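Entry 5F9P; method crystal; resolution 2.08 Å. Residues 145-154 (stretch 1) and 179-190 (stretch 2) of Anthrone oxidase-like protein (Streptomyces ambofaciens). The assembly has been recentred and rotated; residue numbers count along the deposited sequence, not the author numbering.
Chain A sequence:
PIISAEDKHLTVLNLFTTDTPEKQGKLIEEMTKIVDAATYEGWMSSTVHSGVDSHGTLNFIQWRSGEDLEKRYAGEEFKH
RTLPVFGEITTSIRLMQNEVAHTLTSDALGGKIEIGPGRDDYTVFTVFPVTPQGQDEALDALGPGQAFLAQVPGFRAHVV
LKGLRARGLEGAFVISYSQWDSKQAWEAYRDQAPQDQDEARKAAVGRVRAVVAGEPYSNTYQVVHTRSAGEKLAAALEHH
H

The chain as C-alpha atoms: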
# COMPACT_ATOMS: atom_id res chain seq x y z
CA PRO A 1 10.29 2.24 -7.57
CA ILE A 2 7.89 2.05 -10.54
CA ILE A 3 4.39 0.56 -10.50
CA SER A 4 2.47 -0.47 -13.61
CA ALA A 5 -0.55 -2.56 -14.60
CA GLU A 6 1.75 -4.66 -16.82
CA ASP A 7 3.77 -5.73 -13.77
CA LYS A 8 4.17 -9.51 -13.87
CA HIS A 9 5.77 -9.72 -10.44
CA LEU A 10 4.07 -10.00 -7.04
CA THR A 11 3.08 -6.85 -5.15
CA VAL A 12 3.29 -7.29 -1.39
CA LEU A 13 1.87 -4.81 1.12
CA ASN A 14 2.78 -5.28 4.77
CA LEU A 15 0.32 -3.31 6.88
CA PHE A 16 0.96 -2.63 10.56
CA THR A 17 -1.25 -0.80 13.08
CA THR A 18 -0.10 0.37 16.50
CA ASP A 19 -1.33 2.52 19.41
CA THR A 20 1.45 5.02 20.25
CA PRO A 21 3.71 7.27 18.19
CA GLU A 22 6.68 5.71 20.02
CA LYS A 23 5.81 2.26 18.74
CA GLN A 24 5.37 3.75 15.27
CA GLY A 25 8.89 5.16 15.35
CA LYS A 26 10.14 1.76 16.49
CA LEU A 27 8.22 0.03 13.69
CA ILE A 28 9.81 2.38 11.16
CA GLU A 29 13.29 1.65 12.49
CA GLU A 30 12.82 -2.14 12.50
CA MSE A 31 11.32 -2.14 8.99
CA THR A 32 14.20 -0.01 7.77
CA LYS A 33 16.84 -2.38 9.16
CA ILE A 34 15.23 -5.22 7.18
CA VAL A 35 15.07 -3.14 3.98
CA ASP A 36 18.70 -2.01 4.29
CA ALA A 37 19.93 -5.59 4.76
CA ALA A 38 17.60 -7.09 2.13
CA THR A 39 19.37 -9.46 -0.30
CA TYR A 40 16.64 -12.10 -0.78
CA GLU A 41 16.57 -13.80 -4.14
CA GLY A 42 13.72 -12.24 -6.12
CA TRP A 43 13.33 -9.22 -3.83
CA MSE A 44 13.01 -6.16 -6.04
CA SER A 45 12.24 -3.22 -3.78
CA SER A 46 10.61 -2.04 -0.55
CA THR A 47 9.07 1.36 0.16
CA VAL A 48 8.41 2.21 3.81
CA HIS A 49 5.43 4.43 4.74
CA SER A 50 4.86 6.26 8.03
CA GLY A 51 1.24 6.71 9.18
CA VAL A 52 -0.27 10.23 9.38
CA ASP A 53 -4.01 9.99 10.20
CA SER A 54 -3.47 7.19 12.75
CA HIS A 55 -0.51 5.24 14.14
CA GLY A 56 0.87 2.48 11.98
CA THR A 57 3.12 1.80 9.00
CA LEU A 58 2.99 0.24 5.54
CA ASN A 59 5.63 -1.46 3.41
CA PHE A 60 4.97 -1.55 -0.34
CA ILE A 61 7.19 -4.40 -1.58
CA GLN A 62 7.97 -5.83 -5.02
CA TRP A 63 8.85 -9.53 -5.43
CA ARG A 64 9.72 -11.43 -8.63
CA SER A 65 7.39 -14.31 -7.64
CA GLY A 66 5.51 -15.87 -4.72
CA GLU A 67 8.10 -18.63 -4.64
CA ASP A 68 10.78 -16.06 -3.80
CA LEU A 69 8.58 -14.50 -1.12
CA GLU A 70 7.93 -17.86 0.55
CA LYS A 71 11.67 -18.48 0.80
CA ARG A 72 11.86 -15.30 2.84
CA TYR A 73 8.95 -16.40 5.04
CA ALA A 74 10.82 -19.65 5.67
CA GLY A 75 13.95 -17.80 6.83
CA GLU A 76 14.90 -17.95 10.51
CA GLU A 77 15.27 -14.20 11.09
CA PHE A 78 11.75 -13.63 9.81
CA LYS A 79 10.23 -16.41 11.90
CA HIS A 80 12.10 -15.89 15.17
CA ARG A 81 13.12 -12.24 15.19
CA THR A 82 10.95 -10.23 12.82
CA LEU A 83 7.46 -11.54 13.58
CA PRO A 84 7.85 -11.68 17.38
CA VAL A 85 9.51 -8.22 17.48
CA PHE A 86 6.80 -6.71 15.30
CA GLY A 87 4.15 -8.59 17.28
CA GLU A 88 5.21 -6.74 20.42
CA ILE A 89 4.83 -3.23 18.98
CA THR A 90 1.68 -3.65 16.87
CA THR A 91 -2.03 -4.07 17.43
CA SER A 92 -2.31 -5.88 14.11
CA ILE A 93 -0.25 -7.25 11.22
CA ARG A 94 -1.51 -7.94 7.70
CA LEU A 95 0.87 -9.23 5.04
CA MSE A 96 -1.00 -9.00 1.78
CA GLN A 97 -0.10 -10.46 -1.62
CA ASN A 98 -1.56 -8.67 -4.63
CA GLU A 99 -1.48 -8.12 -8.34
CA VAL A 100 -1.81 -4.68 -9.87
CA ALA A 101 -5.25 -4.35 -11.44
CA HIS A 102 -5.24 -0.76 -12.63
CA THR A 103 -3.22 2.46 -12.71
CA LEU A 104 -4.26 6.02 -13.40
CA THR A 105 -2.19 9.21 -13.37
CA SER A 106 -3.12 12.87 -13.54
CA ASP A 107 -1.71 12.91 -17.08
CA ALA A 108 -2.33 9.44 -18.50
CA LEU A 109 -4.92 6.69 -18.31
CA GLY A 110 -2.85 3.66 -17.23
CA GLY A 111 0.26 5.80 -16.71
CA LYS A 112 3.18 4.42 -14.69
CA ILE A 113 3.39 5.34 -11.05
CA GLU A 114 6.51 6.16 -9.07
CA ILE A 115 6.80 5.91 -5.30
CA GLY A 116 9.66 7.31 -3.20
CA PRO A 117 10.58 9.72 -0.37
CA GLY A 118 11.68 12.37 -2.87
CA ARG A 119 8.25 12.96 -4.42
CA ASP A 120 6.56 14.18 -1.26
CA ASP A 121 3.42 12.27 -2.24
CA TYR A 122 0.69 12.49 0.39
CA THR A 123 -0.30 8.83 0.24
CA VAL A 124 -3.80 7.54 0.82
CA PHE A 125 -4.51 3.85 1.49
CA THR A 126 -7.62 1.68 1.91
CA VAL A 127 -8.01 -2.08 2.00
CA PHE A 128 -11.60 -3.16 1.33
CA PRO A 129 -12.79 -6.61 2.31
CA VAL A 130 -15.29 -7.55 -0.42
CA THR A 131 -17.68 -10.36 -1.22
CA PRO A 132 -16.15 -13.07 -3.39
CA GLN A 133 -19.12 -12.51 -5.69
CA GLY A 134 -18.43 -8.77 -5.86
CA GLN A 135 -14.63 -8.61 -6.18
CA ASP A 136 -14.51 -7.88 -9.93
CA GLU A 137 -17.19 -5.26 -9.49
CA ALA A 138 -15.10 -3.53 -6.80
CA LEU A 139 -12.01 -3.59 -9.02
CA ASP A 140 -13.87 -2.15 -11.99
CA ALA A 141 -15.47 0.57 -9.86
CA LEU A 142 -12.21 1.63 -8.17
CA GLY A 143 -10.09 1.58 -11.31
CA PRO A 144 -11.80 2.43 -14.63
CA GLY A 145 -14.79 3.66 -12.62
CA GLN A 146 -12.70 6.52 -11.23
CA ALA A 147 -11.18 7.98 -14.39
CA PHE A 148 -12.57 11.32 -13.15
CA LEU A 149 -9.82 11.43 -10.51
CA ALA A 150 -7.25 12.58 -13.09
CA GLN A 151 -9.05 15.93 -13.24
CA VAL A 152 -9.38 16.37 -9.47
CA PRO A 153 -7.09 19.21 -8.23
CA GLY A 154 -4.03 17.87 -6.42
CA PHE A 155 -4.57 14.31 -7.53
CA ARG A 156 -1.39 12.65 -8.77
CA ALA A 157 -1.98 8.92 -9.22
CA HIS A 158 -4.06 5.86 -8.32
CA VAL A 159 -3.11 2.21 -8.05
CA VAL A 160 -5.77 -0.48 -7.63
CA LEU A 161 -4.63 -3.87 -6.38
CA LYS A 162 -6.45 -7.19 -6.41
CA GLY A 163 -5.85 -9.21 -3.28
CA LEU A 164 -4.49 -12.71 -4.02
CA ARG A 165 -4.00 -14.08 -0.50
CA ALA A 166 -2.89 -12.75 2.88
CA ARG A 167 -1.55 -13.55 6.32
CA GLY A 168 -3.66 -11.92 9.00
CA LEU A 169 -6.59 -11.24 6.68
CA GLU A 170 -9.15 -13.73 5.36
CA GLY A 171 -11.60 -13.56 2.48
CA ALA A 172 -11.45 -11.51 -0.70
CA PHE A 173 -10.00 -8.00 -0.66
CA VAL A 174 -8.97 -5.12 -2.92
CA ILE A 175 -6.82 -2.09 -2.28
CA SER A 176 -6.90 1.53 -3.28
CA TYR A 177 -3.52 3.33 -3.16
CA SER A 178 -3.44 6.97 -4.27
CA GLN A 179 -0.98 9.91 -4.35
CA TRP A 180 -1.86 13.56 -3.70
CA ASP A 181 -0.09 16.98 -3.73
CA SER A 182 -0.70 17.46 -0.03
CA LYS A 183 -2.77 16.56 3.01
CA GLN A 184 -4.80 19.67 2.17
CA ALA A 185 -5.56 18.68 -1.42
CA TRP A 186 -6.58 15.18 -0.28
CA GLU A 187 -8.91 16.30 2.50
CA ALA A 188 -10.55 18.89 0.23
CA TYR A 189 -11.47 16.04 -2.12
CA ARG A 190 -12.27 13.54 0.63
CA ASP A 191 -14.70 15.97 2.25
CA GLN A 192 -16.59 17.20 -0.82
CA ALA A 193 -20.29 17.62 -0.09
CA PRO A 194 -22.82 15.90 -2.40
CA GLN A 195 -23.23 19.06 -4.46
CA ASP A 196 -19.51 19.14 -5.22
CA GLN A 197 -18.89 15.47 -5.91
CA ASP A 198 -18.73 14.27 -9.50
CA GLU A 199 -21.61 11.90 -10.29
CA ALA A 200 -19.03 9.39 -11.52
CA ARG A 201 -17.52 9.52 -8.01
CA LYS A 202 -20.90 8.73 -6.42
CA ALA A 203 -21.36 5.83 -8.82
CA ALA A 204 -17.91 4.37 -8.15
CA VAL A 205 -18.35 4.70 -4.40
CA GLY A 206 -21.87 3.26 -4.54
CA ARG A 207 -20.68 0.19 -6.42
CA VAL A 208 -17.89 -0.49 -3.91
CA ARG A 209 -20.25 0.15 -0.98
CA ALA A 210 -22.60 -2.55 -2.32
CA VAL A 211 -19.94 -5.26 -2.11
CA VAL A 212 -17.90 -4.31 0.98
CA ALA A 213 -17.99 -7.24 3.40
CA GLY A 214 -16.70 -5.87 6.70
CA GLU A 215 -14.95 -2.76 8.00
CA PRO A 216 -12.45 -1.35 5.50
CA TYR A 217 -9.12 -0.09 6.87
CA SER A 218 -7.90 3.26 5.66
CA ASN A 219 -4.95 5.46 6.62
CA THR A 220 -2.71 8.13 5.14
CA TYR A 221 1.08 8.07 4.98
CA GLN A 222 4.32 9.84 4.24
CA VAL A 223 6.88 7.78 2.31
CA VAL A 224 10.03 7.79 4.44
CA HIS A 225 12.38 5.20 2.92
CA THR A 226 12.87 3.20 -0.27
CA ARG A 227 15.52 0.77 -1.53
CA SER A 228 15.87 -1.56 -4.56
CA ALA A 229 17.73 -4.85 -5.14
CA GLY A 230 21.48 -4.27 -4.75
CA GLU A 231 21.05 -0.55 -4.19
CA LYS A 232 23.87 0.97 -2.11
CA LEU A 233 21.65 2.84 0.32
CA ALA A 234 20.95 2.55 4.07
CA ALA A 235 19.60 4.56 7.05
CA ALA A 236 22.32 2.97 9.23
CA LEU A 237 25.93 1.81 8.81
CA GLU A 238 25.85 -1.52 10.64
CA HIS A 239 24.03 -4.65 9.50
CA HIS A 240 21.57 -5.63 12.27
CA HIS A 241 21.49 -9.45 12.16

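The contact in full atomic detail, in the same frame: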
# COMPACT_ATOMS: atom_id res chain seq x y z
N GLY A 145 -13.67 2.89 -13.15
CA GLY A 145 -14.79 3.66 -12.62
C GLY A 145 -14.42 5.05 -12.12
O GLY A 145 -15.27 5.95 -12.05
N GLN A 146 -13.15 5.24 -11.77
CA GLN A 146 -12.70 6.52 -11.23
C GLN A 146 -11.75 7.31 -12.15
O GLN A 146 -10.85 8.01 -11.68
CB GLN A 146 -12.09 6.32 -9.85
CG GLN A 146 -13.07 5.69 -8.86
CD GLN A 146 -12.63 5.85 -7.42
OE1 GLN A 146 -13.21 6.63 -6.67
NE2 GLN A 146 -11.62 5.09 -7.02
N ALA A 147 -11.96 7.19 -13.45
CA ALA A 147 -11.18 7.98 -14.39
C ALA A 147 -11.28 9.48 -14.06
O ALA A 147 -10.35 10.23 -14.34
CB ALA A 147 -11.65 7.70 -15.83
N PHE A 148 -12.38 9.90 -13.45
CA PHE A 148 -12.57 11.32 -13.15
C PHE A 148 -11.47 11.87 -12.24
O PHE A 148 -11.25 13.08 -12.20
CB PHE A 148 -13.93 11.57 -12.47
CG PHE A 148 -14.01 10.99 -11.08
CD1 PHE A 148 -14.44 9.69 -10.88
CD2 PHE A 148 -13.60 11.75 -9.99
CE1 PHE A 148 -14.49 9.15 -9.59
CE2 PHE A 148 -13.65 11.22 -8.71
CZ PHE A 148 -14.09 9.91 -8.51
N LEU A 149 -10.82 10.99 -11.49
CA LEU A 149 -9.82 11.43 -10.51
C LEU A 149 -8.72 12.27 -11.17
O LEU A 149 -8.24 13.22 -10.57
CB LEU A 149 -9.19 10.24 -9.79
CG LEU A 149 -9.98 9.53 -8.68
CD1 LEU A 149 -9.23 8.26 -8.29
CD2 LEU A 149 -10.19 10.45 -7.48
N ALA A 150 -8.34 11.90 -12.39
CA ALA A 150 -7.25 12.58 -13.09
C ALA A 150 -7.49 14.08 -13.25
O ALA A 150 -6.54 14.83 -13.49
CB ALA A 150 -7.00 11.93 -14.45
N GLN A 151 -8.74 14.51 -13.14
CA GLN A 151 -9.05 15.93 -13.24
C GLN A 151 -9.36 16.58 -11.90
O GLN A 151 -9.67 17.76 -11.83
CB GLN A 151 -10.16 16.18 -14.26
CG GLN A 151 -9.71 16.01 -15.72
CD GLN A 151 -9.60 14.56 -16.14
OE1 GLN A 151 -8.62 14.14 -16.77
NE2 GLN A 151 -10.62 13.78 -15.80
N VAL A 152 -9.25 15.82 -10.82
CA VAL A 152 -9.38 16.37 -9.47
C VAL A 152 -8.10 17.15 -9.11
O VAL A 152 -6.99 16.66 -9.31
CB VAL A 152 -9.60 15.26 -8.43
CG1 VAL A 152 -9.53 15.83 -7.01
CG2 VAL A 152 -10.94 14.53 -8.70
N PRO A 153 -8.26 18.38 -8.58
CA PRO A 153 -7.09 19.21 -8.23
C PRO A 153 -6.24 18.56 -7.15
O PRO A 153 -6.76 18.21 -6.09
CB PRO A 153 -7.73 20.49 -7.68
CG PRO A 153 -9.12 20.50 -8.27
CD PRO A 153 -9.53 19.07 -8.32
N GLY A 154 -4.95 18.40 -7.41
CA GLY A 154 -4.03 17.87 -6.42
C GLY A 154 -3.86 16.37 -6.51
O GLY A 154 -3.00 15.78 -5.85
N GLN A 179 -1.95 8.85 -4.66
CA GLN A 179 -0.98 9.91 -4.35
C GLN A 179 -1.57 11.30 -4.59
O GLN A 179 -2.24 11.54 -5.60
CB GLN A 179 0.27 9.75 -5.22
CG GLN A 179 0.99 8.43 -5.04
CD GLN A 179 2.14 8.27 -6.02
OE1 GLN A 179 2.04 8.68 -7.18
NE2 GLN A 179 3.24 7.69 -5.56
N TRP A 180 -1.28 12.23 -3.68
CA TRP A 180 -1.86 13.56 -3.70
C TRP A 180 -0.77 14.64 -3.48
O TRP A 180 0.30 14.34 -2.95
CB TRP A 180 -2.94 13.65 -2.62
CG TRP A 180 -4.08 12.70 -2.87
CD1 TRP A 180 -4.14 11.37 -2.54
CD2 TRP A 180 -5.32 13.01 -3.51
NE1 TRP A 180 -5.34 10.83 -2.94
CE2 TRP A 180 -6.08 11.82 -3.55
CE3 TRP A 180 -5.85 14.18 -4.06
CZ2 TRP A 180 -7.35 11.77 -4.12
CZ3 TRP A 180 -7.12 14.13 -4.62
CH2 TRP A 180 -7.85 12.93 -4.64
N ASP A 181 -1.05 15.88 -3.89
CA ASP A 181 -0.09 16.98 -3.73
C ASP A 181 0.21 17.25 -2.28
O ASP A 181 1.32 17.65 -1.93
CB ASP A 181 -0.62 18.28 -4.34
CG ASP A 181 -0.49 18.31 -5.85
OD1 ASP A 181 0.22 17.44 -6.39
OD2 ASP A 181 -1.09 19.21 -6.49
N SER A 182 -0.80 17.08 -1.43
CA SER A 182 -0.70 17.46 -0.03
C SER A 182 -1.84 16.88 0.78
O SER A 182 -2.83 16.41 0.22
CB SER A 182 -0.74 18.98 0.09
OG SER A 182 -1.97 19.49 -0.41
N LYS A 183 -1.69 16.91 2.10
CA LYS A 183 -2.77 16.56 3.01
C LYS A 183 -3.99 17.41 2.68
O LYS A 183 -5.12 16.93 2.63
CB LYS A 183 -2.31 16.83 4.45
CG LYS A 183 -3.23 16.33 5.57
CD LYS A 183 -2.49 16.44 6.89
CE LYS A 183 -3.05 15.51 7.93
NZ LYS A 183 -4.32 16.08 8.49
N GLN A 184 -3.74 18.69 2.42
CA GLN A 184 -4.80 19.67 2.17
C GLN A 184 -5.59 19.36 0.91
O GLN A 184 -6.81 19.38 0.93
CB GLN A 184 -4.22 21.09 2.12
CG GLN A 184 -3.73 21.61 3.49
CD GLN A 184 -2.49 20.88 4.04
OE1 GLN A 184 -1.56 20.53 3.30
NE2 GLN A 184 -2.47 20.68 5.36
N ALA A 185 -4.90 19.07 -0.18
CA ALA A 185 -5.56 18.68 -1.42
C ALA A 185 -6.39 17.40 -1.24
O ALA A 185 -7.50 17.28 -1.77
CB ALA A 185 -4.53 18.51 -2.53
N TRP A 186 -5.85 16.43 -0.51
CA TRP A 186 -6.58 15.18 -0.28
C TRP A 186 -7.87 15.42 0.50
O TRP A 186 -8.94 14.95 0.12
CB TRP A 186 -5.70 14.14 0.43
CG TRP A 186 -6.50 13.10 1.22
CD1 TRP A 186 -6.49 12.92 2.57
CD2 TRP A 186 -7.42 12.13 0.69
NE1 TRP A 186 -7.34 11.89 2.92
CE2 TRP A 186 -7.92 11.39 1.78
CE3 TRP A 186 -7.86 11.81 -0.60
CZ2 TRP A 186 -8.85 10.35 1.62
CZ3 TRP A 186 -8.80 10.78 -0.75
CH2 TRP A 186 -9.27 10.07 0.35
N GLU A 187 -7.77 16.15 1.61
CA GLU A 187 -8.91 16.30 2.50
C GLU A 187 -10.00 17.17 1.85
O GLU A 187 -11.19 16.96 2.09
CB GLU A 187 -8.48 16.84 3.86
CG GLU A 187 -7.49 15.91 4.55
CD GLU A 187 -7.09 16.40 5.92
OE1 GLU A 187 -7.14 17.62 6.16
OE2 GLU A 187 -6.73 15.56 6.77
N ALA A 188 -9.58 18.11 1.01
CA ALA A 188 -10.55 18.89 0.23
C ALA A 188 -11.39 17.96 -0.64
O ALA A 188 -12.61 18.09 -0.68
CB ALA A 188 -9.84 19.94 -0.63
N TYR A 189 -10.75 17.04 -1.34
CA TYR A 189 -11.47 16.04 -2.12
C TYR A 189 -12.28 15.10 -1.24
O TYR A 189 -13.48 14.93 -1.44
CB TYR A 189 -10.51 15.22 -3.01
CG TYR A 189 -11.19 14.04 -3.67
CD1 TYR A 189 -12.05 14.22 -4.76
CD2 TYR A 189 -11.00 12.74 -3.20
CE1 TYR A 189 -12.68 13.14 -5.37
CE2 TYR A 189 -11.64 11.66 -3.80
CZ TYR A 189 -12.48 11.86 -4.88
OH TYR A 189 -13.11 10.78 -5.46
N ARG A 190 -11.62 14.48 -0.26
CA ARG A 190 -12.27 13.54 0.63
C ARG A 190 -13.60 14.09 1.14
O ARG A 190 -14.61 13.38 1.18
CB ARG A 190 -11.36 13.22 1.81
CG ARG A 190 -11.92 12.20 2.80
CD ARG A 190 -11.11 12.19 4.10
NE ARG A 190 -11.24 13.45 4.83
CZ ARG A 190 -10.48 13.80 5.87
NH1 ARG A 190 -9.51 13.00 6.31
NH2 ARG A 190 -10.68 14.97 6.47
O HOH W 1 -8.53 18.62 -3.96

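Glycine often occupies a position where a side chain would have no room, and the contact between residues 145-154 and 179-190 of this anthrone oxidase-like protein is a compact example. The first stretch runs through a 3-10 segment and leaves it as a loop at Val152; the second passes from the end of a strand, through a short connection, into a helix that starts at Lys183. The stretches draw together at one end, where the CA atoms of Gly154 and Asp181 are 4.9 Å apart, and stand wider at Val152 and Tyr189, whose CA atoms are separated by 7.6 Å. The direct hydrogen bond lies at the narrow end; most of the apolar packing lies toward the wider one.

Gly154 has the most surface covered by the other stretch, 92 Å². Its carbonyl oxygen accepts the one direct hydrogen bond between the stretches, from Asp181 N to Gly154 O at 2.8 Å, and the same oxygen receives a CA-H contact from Trp180 CA, 3.3 Å from Gly154 O. Two features call for glycine here. With phi near 93° and psi near -9°, a CB would be jammed against the preceding carbonyl oxygen, and it would also lie 2.5 Å from Ala185 CB, a clash. As it is, Gly154 CA rests 4.0 Å from Ala185 CB. Alongside, a water donates to both Pro153 O and Ala185 O, at 2.8 Å each, and so joins loop to helix through two carbonyl groups that could not bond to one another.

Ser182 caps the helix, its OG accepting from Ala185 N at 3.0 Å. One turn beyond Ala185, Tyr189 directs its CA-to-CB bond toward the first stretch and, with chi1 in the t well, brings its ring into contact with three residues. Val152 CG1 is 3.7 Å from Tyr189 CD1, Leu149 CD2 is 3.7 Å from Tyr189 CZ, and Phe148 CE2 is 4.0 Å from Tyr189 CE1. The tyrosine hydroxyl reaches the edge of the phenylalanine ring, with Tyr189 OH 3.3 Å from Phe148 CZ; this is a packing contact.

Trp180 completes the apolar cluster. Although its CB points sideways, its indole comes nearer, and Val152 CG1 meets the ring edge 3.8 Å from Trp180 CZ3. Val152 CG1 thus touches the rings of both Tyr189 and Trp180, while Leu149 CD2 packs more loosely, 4.4 Å from Trp180 CH2. The example shows a glycine allowing close backbone approach beside a cluster of larger apolar groups.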